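Local coordinates for protein thermostable carboxypeptidase 1 (Pyrococcus furiosus, PDB 1KA2) that removes amino acids one after another from the C-terminus of peptides as a homodimeric, cobalt-dependent M32-family metallocarboxypeptidase of broad specificity, at residues I23-L34 / R46-S57. Numbering follows the deposited sequence.
Sequences IGHAQSVLGWDL and RSVAQGELSVLS
Arg46 grips Asp33 with both terminal nitrogens, which hydrogen-bond to a single carboxylate oxygen as parts of a salt bridge. Its NH1 lies 2.9 Å from Asp33 OD1 and meets the anti lone pair, and its NH2 reaches the same OD1 at 3.1 Å, also on the anti side but tilted out of the carboxylate plane; the two flat groups are turned 44° apart. NH1 also makes a weak bond, 3.0 Å long, to Leu30 O. The arginine chain reaches this point by bending at chi2 and chi3 (51° and 53°), which lays its CD 3.6 Å from Leu30 CG, while Leu30 CD1 covers one face of the guanidinium near the rim. The Leu34 side chain runs past that of Arg46 in the opposite direction, CD2 against CG.

One turn on, the extended side chain of Gln50 enters as a knob among Gln27, Leu30, Gly31 and Leu34. Its NE2 donates to a water, which in turn donates to Gln27 O. Where Leu30, Leu53 and Ile23 meet, the packing is aliphatic: Leu30 CD2 meets Leu53 CD1 at 3.7 Å, Ile23 CG2 rests on Leu53 CB, and Ile23 CD1 lies 4.0 Å from Leu56 CD1.

These side chains join helices 8-36 and 43-61 as an antiparallel helical hairpin at the dimer interface; the axes of segments 23-34 and 46-57 come within 10.3 Å of each other. Arg46 NE is hydrogen-bonded to His25 of the second subunit. A leucine in place of Arg46 would probably leave Asp33 OD1 and that histidine without their mate. Asp33 OD2 forms a salt bridge with Arg250 of the second subunit, so an arginine from each chain probably offsets the buried charge, consistent with hairpin and dimer being linked.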
loop_
_atom_site.group_PDB
_atom_site.type_symbol
_atom_site.label_atom_id
_atom_site.label_comp_id
_atom_site.label_asym_id
_atom_site.label_seq_id
_atom_site.Cartn_x
_atom_site.Cartn_y
_atom_site.Cartn_z
ATOM N N ILE A 23 -12.780 0.982 3.901
ATOM C CA ILE A 23 -12.541 1.447 2.541
ATOM C C ILE A 23 -11.587 2.645 2.618
ATOM O O ILE A 23 -10.682 2.770 1.798
ATOM C CB ILE A 23 -13.865 1.856 1.845
ATOM C CG1 ILE A 23 -14.752 0.621 1.676
ATOM C CG2 ILE A 23 -13.587 2.471 0.476
ATOM C CD1 ILE A 23 -16.096 0.933 1.051
ATOM N N GLY A 24 -11.775 3.505 3.621
ATOM C CA GLY A 24 -10.907 4.667 3.791
ATOM C C GLY A 24 -9.472 4.272 4.117
ATOM O O GLY A 24 -8.506 4.873 3.626
ATOM N N HIS A 25 -9.325 3.263 4.965
ATOM C CA HIS A 25 -8.003 2.769 5.310
ATOM C C HIS A 25 -7.365 2.378 3.986
ATOM O O HIS A 25 -6.240 2.756 3.671
ATOM C CB HIS A 25 -8.130 1.531 6.182
ATOM C CG HIS A 25 -6.822 0.885 6.498
ATOM N ND1 HIS A 25 -5.952 1.392 7.439
ATOM C CD2 HIS A 25 -6.234 -0.227 5.999
ATOM C CE1 HIS A 25 -4.882 0.617 7.506
ATOM N NE2 HIS A 25 -5.030 -0.373 6.643
ATOM N N ALA A 26 -8.120 1.622 3.201
ATOM C CA ALA A 26 -7.650 1.167 1.902
ATOM C C ALA A 26 -7.316 2.352 0.983
ATOM O O ALA A 26 -6.279 2.352 0.340
ATOM C CB ALA A 26 -8.701 0.262 1.264
ATOM N N GLN A 27 -8.172 3.371 0.932
ATOM C CA GLN A 27 -7.888 4.527 0.070
ATOM C C GLN A 27 -6.562 5.198 0.431
ATOM O O GLN A 27 -5.799 5.586 -0.449
ATOM C CB GLN A 27 -9.029 5.563 0.136
ATOM C CG GLN A 27 -10.317 5.176 -0.591
ATOM C CD GLN A 27 -10.256 5.374 -2.105
ATOM O OE1 GLN A 27 -11.249 5.760 -2.734
ATOM N NE2 GLN A 27 -9.102 5.100 -2.695
ATOM N N SER A 28 -6.283 5.336 1.724
ATOM C CA SER A 28 -5.035 5.962 2.176
ATOM C C SER A 28 -3.814 5.176 1.719
ATOM O O SER A 28 -2.826 5.741 1.227
ATOM C CB SER A 28 -5.005 6.061 3.703
ATOM O OG SER A 28 -6.037 6.897 4.187
ATOM N N VAL A 29 -3.877 3.866 1.904
ATOM C CA VAL A 29 -2.777 3.010 1.511
ATOM C C VAL A 29 -2.541 3.133 0.009
ATOM O O VAL A 29 -1.404 3.203 -0.439
ATOM C CB VAL A 29 -3.062 1.544 1.897
ATOM C CG1 VAL A 29 -1.954 0.647 1.387
ATOM C CG2 VAL A 29 -3.143 1.439 3.417
ATOM N N LEU A 30 -3.625 3.181 -0.754
ATOM C CA LEU A 30 -3.555 3.314 -2.208
ATOM C C LEU A 30 -2.878 4.609 -2.628
ATOM O O LEU A 30 -1.968 4.602 -3.456
ATOM C CB LEU A 30 -4.969 3.256 -2.795
ATOM C CG LEU A 30 -5.422 1.930 -3.401
ATOM C CD1 LEU A 30 -4.769 0.776 -2.697
ATOM C CD2 LEU A 30 -6.944 1.838 -3.341
ATOM N N GLY A 31 -3.335 5.724 -2.056
ATOM C CA GLY A 31 -2.766 7.020 -2.381
ATOM C C GLY A 31 -1.320 7.129 -1.968
ATOM O O GLY A 31 -0.474 7.594 -2.736
ATOM N N TRP A 32 -1.020 6.699 -0.749
ATOM C CA TRP A 32 0.353 6.745 -0.270
ATOM C C TRP A 32 1.252 5.935 -1.194
ATOM O O TRP A 32 2.301 6.406 -1.643
ATOM C CB TRP A 32 0.436 6.168 1.157
ATOM C CG TRP A 32 1.830 6.093 1.719
ATOM C CD1 TRP A 32 2.534 7.104 2.303
ATOM C CD2 TRP A 32 2.692 4.945 1.724
ATOM N NE1 TRP A 32 3.784 6.660 2.669
ATOM C CE2 TRP A 32 3.905 5.337 2.325
ATOM C CE3 TRP A 32 2.553 3.620 1.273
ATOM C CZ2 TRP A 32 4.984 4.452 2.492
ATOM C CZ3 TRP A 32 3.625 2.737 1.436
ATOM C CH2 TRP A 32 4.825 3.157 2.042
ATOM N N ASP A 33 0.840 4.704 -1.481
ATOM C CA ASP A 33 1.648 3.830 -2.324
ATOM C C ASP A 33 1.805 4.415 -3.723
ATOM O O ASP A 33 2.878 4.339 -4.324
ATOM C CB ASP A 33 1.029 2.423 -2.389
ATOM C CG ASP A 33 1.745 1.527 -3.369
ATOM O OD1 ASP A 33 1.279 1.404 -4.523
ATOM O OD2 ASP A 33 2.795 0.977 -2.987
ATOM N N LEU A 34 0.734 5.007 -4.240
ATOM C CA LEU A 34 0.806 5.618 -5.555
ATOM C C LEU A 34 1.960 6.628 -5.591
ATOM O O LEU A 34 2.748 6.626 -6.535
ATOM C CB LEU A 34 -0.538 6.275 -5.901
ATOM C CG LEU A 34 -0.674 7.429 -6.910
ATOM C CD1 LEU A 34 0.379 7.399 -7.977
ATOM C CD2 LEU A 34 -2.062 7.349 -7.521
ATOM N N ARG A 46 -4.474 1.593 -10.738
ATOM C CA ARG A 46 -4.605 2.197 -9.421
ATOM C C ARG A 46 -5.785 3.173 -9.465
ATOM O O ARG A 46 -6.653 3.147 -8.586
ATOM C CB ARG A 46 -3.316 2.938 -9.043
ATOM C CG ARG A 46 -3.344 3.669 -7.680
ATOM C CD ARG A 46 -3.812 2.761 -6.542
ATOM N NE ARG A 46 -3.030 1.536 -6.523
ATOM C CZ ARG A 46 -1.822 1.410 -5.987
ATOM N NH1 ARG A 46 -1.239 2.444 -5.390
ATOM N NH2 ARG A 46 -1.177 0.254 -6.093
ATOM N N SER A 47 -5.838 3.991 -10.513
ATOM C CA SER A 47 -6.891 5.003 -10.680
ATOM C C SER A 47 -8.305 4.439 -10.705
ATOM O O SER A 47 -9.190 4.957 -10.028
ATOM C CB SER A 47 -6.651 5.825 -11.960
ATOM O OG SER A 47 -7.237 5.193 -13.092
ATOM N N VAL A 48 -8.531 3.387 -11.485
ATOM C CA VAL A 48 -9.860 2.791 -11.550
ATOM C C VAL A 48 -10.208 2.180 -10.193
ATOM O O VAL A 48 -11.359 2.230 -9.763
ATOM C CB VAL A 48 -9.939 1.698 -12.645
ATOM C CG1 VAL A 48 -9.976 2.322 -14.023
ATOM C CG2 VAL A 48 -8.738 0.809 -12.543
ATOM N N ALA A 49 -9.223 1.603 -9.516
ATOM C CA ALA A 49 -9.480 1.015 -8.195
ATOM C C ALA A 49 -9.873 2.125 -7.216
ATOM O O ALA A 49 -10.813 1.978 -6.436
ATOM C CB ALA A 49 -8.244 0.265 -7.680
ATOM N N GLN A 50 -9.151 3.240 -7.258
ATOM C CA GLN A 50 -9.473 4.367 -6.377
ATOM C C GLN A 50 -10.882 4.868 -6.671
ATOM O O GLN A 50 -11.640 5.190 -5.752
ATOM C CB GLN A 50 -8.483 5.505 -6.581
ATOM C CG GLN A 50 -7.123 5.237 -6.015
ATOM C CD GLN A 50 -6.166 6.362 -6.311
ATOM O OE1 GLN A 50 -5.985 6.742 -7.472
ATOM N NE2 GLN A 50 -5.543 6.902 -5.273
ATOM N N GLY A 51 -11.238 4.914 -7.954
ATOM C CA GLY A 51 -12.561 5.379 -8.337
ATOM C C GLY A 51 -13.722 4.480 -7.920
ATOM O O GLY A 51 -14.750 4.958 -7.434
ATOM N N GLU A 52 -13.574 3.176 -8.113
ATOM C CA GLU A 52 -14.633 2.249 -7.742
ATOM C C GLU A 52 -14.919 2.329 -6.239
ATOM O O GLU A 52 -16.080 2.309 -5.823
ATOM C CB GLU A 52 -14.233 0.824 -8.129
ATOM C CG GLU A 52 -14.172 0.552 -9.624
ATOM C CD GLU A 52 -15.545 0.622 -10.295
ATOM O OE1 GLU A 52 -16.561 0.336 -9.634
ATOM O OE2 GLU A 52 -15.610 0.949 -11.492
ATOM N N LEU A 53 -13.859 2.427 -5.433
ATOM C CA LEU A 53 -13.994 2.514 -3.979
ATOM C C LEU A 53 -14.657 3.808 -3.527
ATOM O O LEU A 53 -15.435 3.800 -2.577
ATOM C CB LEU A 53 -12.622 2.381 -3.297
ATOM C CG LEU A 53 -11.954 1.010 -3.457
ATOM C CD1 LEU A 53 -10.565 1.011 -2.830
ATOM C CD2 LEU A 53 -12.849 -0.048 -2.815
ATOM N N SER A 54 -14.351 4.921 -4.191
ATOM C CA SER A 54 -14.969 6.193 -3.812
ATOM C C SER A 54 -16.463 6.113 -4.037
ATOM O O SER A 54 -17.243 6.608 -3.225
ATOM C CB SER A 54 -14.403 7.359 -4.624
ATOM O OG SER A 54 -13.148 7.758 -4.107
ATOM N N VAL A 55 -16.870 5.491 -5.138
ATOM C CA VAL A 55 -18.293 5.354 -5.394
ATOM C C VAL A 55 -18.906 4.372 -4.391
ATOM O O VAL A 55 -20.032 4.556 -3.941
ATOM C CB VAL A 55 -18.576 4.850 -6.827
ATOM C CG1 VAL A 55 -20.055 4.509 -6.977
ATOM C CG2 VAL A 55 -18.180 5.926 -7.844
ATOM N N LEU A 56 -18.154 3.340 -4.028
ATOM C CA LEU A 56 -18.662 2.349 -3.094
ATOM C C LEU A 56 -18.847 3.004 -1.739
ATOM O O LEU A 56 -19.877 2.838 -1.079
ATOM C CB LEU A 56 -17.679 1.179 -2.967
ATOM C CG LEU A 56 -18.252 -0.218 -2.696
ATOM C CD1 LEU A 56 -17.110 -1.146 -2.268
ATOM C CD2 LEU A 56 -19.327 -0.159 -1.620
ATOM N N SER A 57 -17.831 3.756 -1.336
ATOM C CA SER A 57 -17.833 4.453 -0.060
ATOM C C SER A 57 -19.055 5.370 0.076
ATOM O O SER A 57 -19.797 5.289 1.059
ATOM C CB SER A 57 -16.545 5.263 0.068
ATOM O OG SER A 57 -16.295 5.587 1.416
HETATM O O HOH W 1 -6.755 6.280 -3.042
#